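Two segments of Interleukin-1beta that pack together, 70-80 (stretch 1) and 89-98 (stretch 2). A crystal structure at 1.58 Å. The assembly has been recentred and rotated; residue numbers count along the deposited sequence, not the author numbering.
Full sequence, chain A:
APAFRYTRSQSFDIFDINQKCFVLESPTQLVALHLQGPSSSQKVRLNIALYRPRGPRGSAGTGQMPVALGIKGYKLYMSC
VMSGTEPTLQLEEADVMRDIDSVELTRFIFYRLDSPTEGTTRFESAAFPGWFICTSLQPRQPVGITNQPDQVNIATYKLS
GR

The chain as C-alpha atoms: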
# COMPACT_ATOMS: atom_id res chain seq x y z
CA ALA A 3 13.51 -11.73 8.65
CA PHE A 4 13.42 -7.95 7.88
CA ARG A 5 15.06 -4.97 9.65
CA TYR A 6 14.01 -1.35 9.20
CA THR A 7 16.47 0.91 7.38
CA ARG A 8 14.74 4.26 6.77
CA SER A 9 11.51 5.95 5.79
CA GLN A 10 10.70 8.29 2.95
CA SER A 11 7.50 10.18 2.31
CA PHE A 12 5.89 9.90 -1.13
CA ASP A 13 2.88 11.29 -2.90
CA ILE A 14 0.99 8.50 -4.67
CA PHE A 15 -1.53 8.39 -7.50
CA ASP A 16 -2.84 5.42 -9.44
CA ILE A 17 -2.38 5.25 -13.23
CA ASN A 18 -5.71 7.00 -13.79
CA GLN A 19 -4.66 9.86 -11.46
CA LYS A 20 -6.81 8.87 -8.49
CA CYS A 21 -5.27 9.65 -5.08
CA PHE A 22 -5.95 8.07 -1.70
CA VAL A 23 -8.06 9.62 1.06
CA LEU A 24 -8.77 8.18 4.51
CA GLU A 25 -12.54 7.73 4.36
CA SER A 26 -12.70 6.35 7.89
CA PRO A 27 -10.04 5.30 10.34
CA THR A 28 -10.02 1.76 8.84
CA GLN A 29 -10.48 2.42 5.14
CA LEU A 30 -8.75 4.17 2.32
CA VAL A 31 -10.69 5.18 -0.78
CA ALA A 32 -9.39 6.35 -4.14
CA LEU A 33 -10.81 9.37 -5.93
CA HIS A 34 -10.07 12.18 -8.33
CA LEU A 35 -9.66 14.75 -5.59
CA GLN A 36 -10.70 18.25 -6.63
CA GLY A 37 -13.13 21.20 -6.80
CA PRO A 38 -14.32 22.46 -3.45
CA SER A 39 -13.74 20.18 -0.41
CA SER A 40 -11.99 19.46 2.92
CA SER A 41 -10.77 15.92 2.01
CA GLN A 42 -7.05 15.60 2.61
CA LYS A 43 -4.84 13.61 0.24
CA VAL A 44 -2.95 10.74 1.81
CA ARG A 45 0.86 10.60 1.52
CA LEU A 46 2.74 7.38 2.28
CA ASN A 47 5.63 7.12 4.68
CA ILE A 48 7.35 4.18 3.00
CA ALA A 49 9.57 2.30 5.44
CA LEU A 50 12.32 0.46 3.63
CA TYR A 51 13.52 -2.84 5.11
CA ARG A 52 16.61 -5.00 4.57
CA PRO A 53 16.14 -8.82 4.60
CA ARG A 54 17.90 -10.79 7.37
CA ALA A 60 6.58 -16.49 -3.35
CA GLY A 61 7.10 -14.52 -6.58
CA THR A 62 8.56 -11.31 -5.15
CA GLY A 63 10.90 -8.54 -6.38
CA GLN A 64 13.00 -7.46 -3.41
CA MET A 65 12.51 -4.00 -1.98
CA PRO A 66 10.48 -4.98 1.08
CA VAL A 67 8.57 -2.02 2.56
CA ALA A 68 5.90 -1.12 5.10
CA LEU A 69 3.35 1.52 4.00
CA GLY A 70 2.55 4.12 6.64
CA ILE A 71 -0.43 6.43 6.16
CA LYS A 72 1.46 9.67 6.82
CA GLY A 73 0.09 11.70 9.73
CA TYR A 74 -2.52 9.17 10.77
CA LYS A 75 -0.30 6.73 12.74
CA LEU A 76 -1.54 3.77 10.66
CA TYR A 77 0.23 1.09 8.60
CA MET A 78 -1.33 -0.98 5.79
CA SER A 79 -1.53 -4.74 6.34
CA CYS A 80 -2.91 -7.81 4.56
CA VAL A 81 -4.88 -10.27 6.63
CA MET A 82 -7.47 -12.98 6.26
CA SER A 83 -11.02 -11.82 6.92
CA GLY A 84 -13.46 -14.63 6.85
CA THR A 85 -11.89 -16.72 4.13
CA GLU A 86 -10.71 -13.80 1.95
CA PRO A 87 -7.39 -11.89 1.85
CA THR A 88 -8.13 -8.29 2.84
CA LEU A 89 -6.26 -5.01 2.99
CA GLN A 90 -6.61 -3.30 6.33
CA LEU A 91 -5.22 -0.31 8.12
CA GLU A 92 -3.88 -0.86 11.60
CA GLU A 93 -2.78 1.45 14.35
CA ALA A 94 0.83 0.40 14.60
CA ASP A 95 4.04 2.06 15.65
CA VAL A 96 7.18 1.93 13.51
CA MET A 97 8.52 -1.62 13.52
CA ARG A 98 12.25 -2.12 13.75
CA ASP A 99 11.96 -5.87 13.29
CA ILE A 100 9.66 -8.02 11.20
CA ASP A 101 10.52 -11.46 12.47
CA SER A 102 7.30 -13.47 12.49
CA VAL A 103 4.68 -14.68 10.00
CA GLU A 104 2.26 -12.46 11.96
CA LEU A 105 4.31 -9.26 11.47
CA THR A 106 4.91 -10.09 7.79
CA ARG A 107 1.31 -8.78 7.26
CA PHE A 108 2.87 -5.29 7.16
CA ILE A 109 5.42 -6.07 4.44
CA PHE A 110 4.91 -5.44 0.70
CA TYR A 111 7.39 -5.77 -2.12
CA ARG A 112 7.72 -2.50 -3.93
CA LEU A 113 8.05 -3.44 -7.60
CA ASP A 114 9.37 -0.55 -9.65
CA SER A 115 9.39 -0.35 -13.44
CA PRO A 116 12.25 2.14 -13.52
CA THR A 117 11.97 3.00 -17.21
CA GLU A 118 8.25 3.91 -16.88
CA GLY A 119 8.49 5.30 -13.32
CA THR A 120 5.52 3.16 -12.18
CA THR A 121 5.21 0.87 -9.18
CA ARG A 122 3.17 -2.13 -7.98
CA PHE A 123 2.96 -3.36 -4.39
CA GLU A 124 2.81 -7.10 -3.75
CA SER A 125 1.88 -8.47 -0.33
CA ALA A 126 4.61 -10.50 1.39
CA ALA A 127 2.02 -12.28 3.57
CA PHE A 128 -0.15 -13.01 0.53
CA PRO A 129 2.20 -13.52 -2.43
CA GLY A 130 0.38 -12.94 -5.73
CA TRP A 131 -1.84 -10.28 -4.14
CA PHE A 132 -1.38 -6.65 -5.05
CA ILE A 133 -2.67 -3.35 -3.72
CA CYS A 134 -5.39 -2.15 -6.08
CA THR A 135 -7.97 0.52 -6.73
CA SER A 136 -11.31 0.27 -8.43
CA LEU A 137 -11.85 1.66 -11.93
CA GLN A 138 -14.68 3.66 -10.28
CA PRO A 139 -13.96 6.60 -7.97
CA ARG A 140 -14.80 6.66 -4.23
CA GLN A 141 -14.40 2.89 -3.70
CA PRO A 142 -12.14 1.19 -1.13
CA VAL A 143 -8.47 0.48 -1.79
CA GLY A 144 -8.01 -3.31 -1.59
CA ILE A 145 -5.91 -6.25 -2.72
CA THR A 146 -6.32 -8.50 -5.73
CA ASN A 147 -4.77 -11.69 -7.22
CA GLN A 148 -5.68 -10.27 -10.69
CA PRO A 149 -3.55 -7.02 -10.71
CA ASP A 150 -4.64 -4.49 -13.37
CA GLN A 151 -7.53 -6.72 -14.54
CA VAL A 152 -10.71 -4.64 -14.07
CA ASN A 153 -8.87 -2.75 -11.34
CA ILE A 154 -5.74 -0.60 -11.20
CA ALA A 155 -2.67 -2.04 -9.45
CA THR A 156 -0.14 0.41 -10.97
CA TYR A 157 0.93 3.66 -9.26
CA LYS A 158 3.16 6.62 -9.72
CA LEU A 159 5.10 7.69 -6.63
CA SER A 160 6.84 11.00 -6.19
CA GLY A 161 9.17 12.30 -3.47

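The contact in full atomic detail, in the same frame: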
# COMPACT_ATOMS: atom_id res chain seq x y z
N GLY A 70 3.17 3.32 5.60
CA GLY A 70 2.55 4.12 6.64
C GLY A 70 1.66 5.18 6.02
O GLY A 70 1.98 5.75 4.97
N ILE A 71 0.50 5.41 6.63
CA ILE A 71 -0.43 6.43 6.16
C ILE A 71 -0.02 7.71 6.89
O ILE A 71 -0.33 7.85 8.09
CB ILE A 71 -1.89 6.06 6.50
CG1 ILE A 71 -2.22 4.63 6.04
CG2 ILE A 71 -2.85 7.07 5.86
CD1 ILE A 71 -1.86 4.37 4.56
N LYS A 72 0.72 8.58 6.19
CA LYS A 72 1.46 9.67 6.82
C LYS A 72 0.53 10.61 7.58
O LYS A 72 -0.45 11.12 7.04
CB LYS A 72 2.27 10.44 5.78
CG LYS A 72 3.12 11.54 6.42
CD LYS A 72 4.08 12.04 5.33
CE LYS A 72 5.18 12.94 5.91
NZ LYS A 72 4.61 14.10 6.63
N GLY A 73 0.84 10.80 8.86
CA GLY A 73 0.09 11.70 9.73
C GLY A 73 -1.09 11.10 10.46
O GLY A 73 -1.74 11.78 11.29
N TYR A 74 -1.40 9.83 10.15
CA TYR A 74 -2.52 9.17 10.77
C TYR A 74 -2.13 8.01 11.70
O TYR A 74 -3.01 7.38 12.30
CB TYR A 74 -3.47 8.67 9.70
CG TYR A 74 -4.16 9.74 8.89
CD1 TYR A 74 -3.67 10.14 7.64
CD2 TYR A 74 -5.35 10.32 9.35
CE1 TYR A 74 -4.35 11.07 6.86
CE2 TYR A 74 -6.03 11.27 8.57
CZ TYR A 74 -5.53 11.63 7.34
OH TYR A 74 -6.19 12.56 6.57
N LYS A 75 -0.82 7.73 11.80
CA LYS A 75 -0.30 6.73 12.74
C LYS A 75 -0.86 5.32 12.44
O LYS A 75 -1.10 4.50 13.33
CB LYS A 75 -0.55 7.21 14.20
CG LYS A 75 0.30 8.47 14.64
CD LYS A 75 -0.20 9.78 14.04
CE LYS A 75 0.46 10.99 14.70
NZ LYS A 75 0.00 12.25 14.06
N LEU A 76 -1.02 5.05 11.14
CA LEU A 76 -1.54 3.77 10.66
C LEU A 76 -0.51 3.16 9.72
O LEU A 76 0.21 3.89 9.04
CB LEU A 76 -2.83 3.98 9.86
CG LEU A 76 -4.05 4.54 10.61
CD1 LEU A 76 -5.17 4.97 9.65
CD2 LEU A 76 -4.61 3.52 11.63
N TYR A 77 -0.46 1.83 9.68
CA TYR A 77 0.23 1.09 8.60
C TYR A 77 -0.74 0.16 7.88
O TYR A 77 -1.67 -0.37 8.50
CB TYR A 77 1.43 0.30 9.14
CG TYR A 77 2.65 1.17 9.34
CD1 TYR A 77 3.63 1.26 8.34
CD2 TYR A 77 2.82 1.93 10.49
CE1 TYR A 77 4.75 2.05 8.49
CE2 TYR A 77 3.96 2.72 10.66
CZ TYR A 77 4.91 2.78 9.64
OH TYR A 77 6.01 3.58 9.74
N MET A 78 -0.53 -0.02 6.56
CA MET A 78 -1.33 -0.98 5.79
C MET A 78 -0.92 -2.39 6.16
O MET A 78 0.26 -2.66 6.41
CB MET A 78 -1.08 -0.81 4.28
CG MET A 78 -1.40 0.58 3.81
SD MET A 78 -1.51 0.53 2.01
CE MET A 78 -3.24 0.39 1.79
N SER A 79 -1.87 -3.31 6.14
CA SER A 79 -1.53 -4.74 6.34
C SER A 79 -2.46 -5.62 5.52
O SER A 79 -3.55 -5.20 5.19
CB SER A 79 -1.61 -5.12 7.83
OG SER A 79 -2.95 -5.06 8.25
N CYS A 80 -2.02 -6.84 5.21
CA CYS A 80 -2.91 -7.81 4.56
C CYS A 80 -3.19 -8.93 5.52
O CYS A 80 -2.27 -9.52 6.08
CB CYS A 80 -2.21 -8.37 3.34
SG CYS A 80 -1.93 -7.11 2.15
N LEU A 89 -7.12 -6.11 2.58
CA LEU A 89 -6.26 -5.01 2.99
C LEU A 89 -6.92 -4.30 4.16
O LEU A 89 -8.12 -3.94 4.12
CB LEU A 89 -6.14 -4.04 1.81
CG LEU A 89 -5.19 -2.86 2.05
CD1 LEU A 89 -3.74 -3.35 2.16
CD2 LEU A 89 -5.33 -1.88 0.88
N GLN A 90 -6.12 -4.10 5.21
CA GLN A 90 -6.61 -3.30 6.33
C GLN A 90 -5.61 -2.25 6.75
O GLN A 90 -4.46 -2.24 6.30
CB GLN A 90 -7.04 -4.18 7.50
CG GLN A 90 -5.98 -4.96 8.15
CD GLN A 90 -6.50 -5.63 9.44
OE1 GLN A 90 -7.70 -5.94 9.57
NE2 GLN A 90 -5.59 -5.86 10.37
N LEU A 91 -6.08 -1.32 7.56
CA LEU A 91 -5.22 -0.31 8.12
C LEU A 91 -5.22 -0.54 9.61
O LEU A 91 -6.29 -0.70 10.23
CB LEU A 91 -5.78 1.08 7.84
CG LEU A 91 -6.07 1.44 6.38
CD1 LEU A 91 -6.74 2.81 6.30
CD2 LEU A 91 -4.77 1.42 5.56
N GLU A 92 -4.04 -0.58 10.18
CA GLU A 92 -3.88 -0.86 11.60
C GLU A 92 -3.13 0.25 12.29
O GLU A 92 -2.17 0.78 11.73
CB GLU A 92 -3.09 -2.17 11.81
CG GLU A 92 -3.73 -3.41 11.26
CD GLU A 92 -3.01 -4.67 11.71
OE1 GLU A 92 -2.99 -5.65 10.92
OE2 GLU A 92 -2.51 -4.72 12.86
N GLU A 93 -3.57 0.60 13.50
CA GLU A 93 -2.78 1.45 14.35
C GLU A 93 -1.56 0.64 14.72
O GLU A 93 -1.66 -0.43 15.35
CB GLU A 93 -3.56 1.84 15.62
CG GLU A 93 -4.73 2.76 15.37
CD GLU A 93 -5.56 2.96 16.62
OE1 GLU A 93 -5.02 3.48 17.60
OE2 GLU A 93 -6.77 2.60 16.60
N ALA A 94 -0.40 1.10 14.29
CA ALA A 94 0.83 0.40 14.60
C ALA A 94 1.91 1.43 14.66
O ALA A 94 1.89 2.40 13.90
CB ALA A 94 1.16 -0.68 13.54
N ASP A 95 2.83 1.24 15.60
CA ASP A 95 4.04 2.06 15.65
C ASP A 95 5.08 1.56 14.65
O ASP A 95 4.87 0.53 13.98
CB ASP A 95 4.56 2.09 17.09
CG ASP A 95 3.54 2.70 18.05
OD1 ASP A 95 3.13 3.85 17.80
OD2 ASP A 95 3.13 2.03 19.02
N VAL A 96 6.17 2.30 14.49
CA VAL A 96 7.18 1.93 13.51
C VAL A 96 7.89 0.69 14.01
O VAL A 96 8.34 0.63 15.16
CB VAL A 96 8.18 3.07 13.26
CG1 VAL A 96 9.12 2.70 12.10
CG2 VAL A 96 7.44 4.36 12.96
N MET A 97 7.99 -0.32 13.15
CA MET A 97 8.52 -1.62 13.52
C MET A 97 9.96 -1.79 13.06
O MET A 97 10.27 -1.73 11.87
CB MET A 97 7.61 -2.72 12.96
CG MET A 97 6.29 -2.79 13.71
SD MET A 97 5.00 -3.54 12.73
CE MET A 97 4.54 -2.17 11.64
N ARG A 98 10.85 -1.92 14.02
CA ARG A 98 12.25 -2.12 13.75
C ARG A 98 12.47 -3.50 13.14
O ARG A 98 13.25 -3.66 12.21
CB ARG A 98 13.03 -1.97 15.07
CG ARG A 98 14.44 -2.47 15.05
CD ARG A 98 14.97 -2.52 16.50
NE ARG A 98 14.19 -3.46 17.31
CZ ARG A 98 13.37 -3.15 18.32
NH1 ARG A 98 13.20 -1.89 18.72
NH2 ARG A 98 12.71 -4.12 18.93

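Strands 76-80 and 89-93 run antiparallel, their N-to-C directions 145° apart, and the pairing shifts one residue back for each residue forward, from Leu 76 with Glu 93 to Cys 80 with Leu 89. A type II turn runs from Ile 71 to Tyr 74, with Gly 73 at phi 89°, where a CB would jam against the preceding carbonyl, so the backbone itself calls for glycine. The amide N of Ile 71 hydrogen-bonds to Leu 76 O at 2.9 Å, and the Ile 71 side chain reaches across to Leu 91, CG1 to CD2 at 4.1 Å.

Leu 76 opens the pairing: its CA makes a CA-H...O contact with Glu 92 O at 3.2 Å, while its CD1 lies 4.3 Å from Leu 91 CD1. Tyr 77 and Glu 92 form a hydrogen-bonded pair, Tyr 77 N to Glu 92 O and Glu 92 N to Tyr 77 O, both 2.9 Å. The Tyr 77 ring serves the loop that follows the partner strand. Its edge meets Ala 94 O, 3.6 Å from CD2, and its OH sits 3.6 Å from Val 96 CG2.

Met 78 belongs to the greasy face with Cys 80, Leu 89 and Leu 91. Its CG lies 3.9 Å from Leu 91 CD2, and its CE presses to 3.2 Å from Leu 89 CD2.

The opposite face turns polar at Ser 79. Ser 79 N donates to Gln 90 O and Gln 90 N to Ser 79 O, both hydrogen bonds of 2.8 Å, and Ser 79 OG donates to Glu 92 OE1 at 2.7 Å. Gln 90 NE2, on the same strand as Glu 92, also donates to OE1 at 2.7 Å, so this oxygen takes one bond from across the strands and one from its own.

Cys 80 ends the stretch back on the apolar face, SG 4.2 Å from Leu 89 CD1. The rule is alternation: backbone bonds set the register, and from Tyr 77 to Cys 80 successive side chains switch faces.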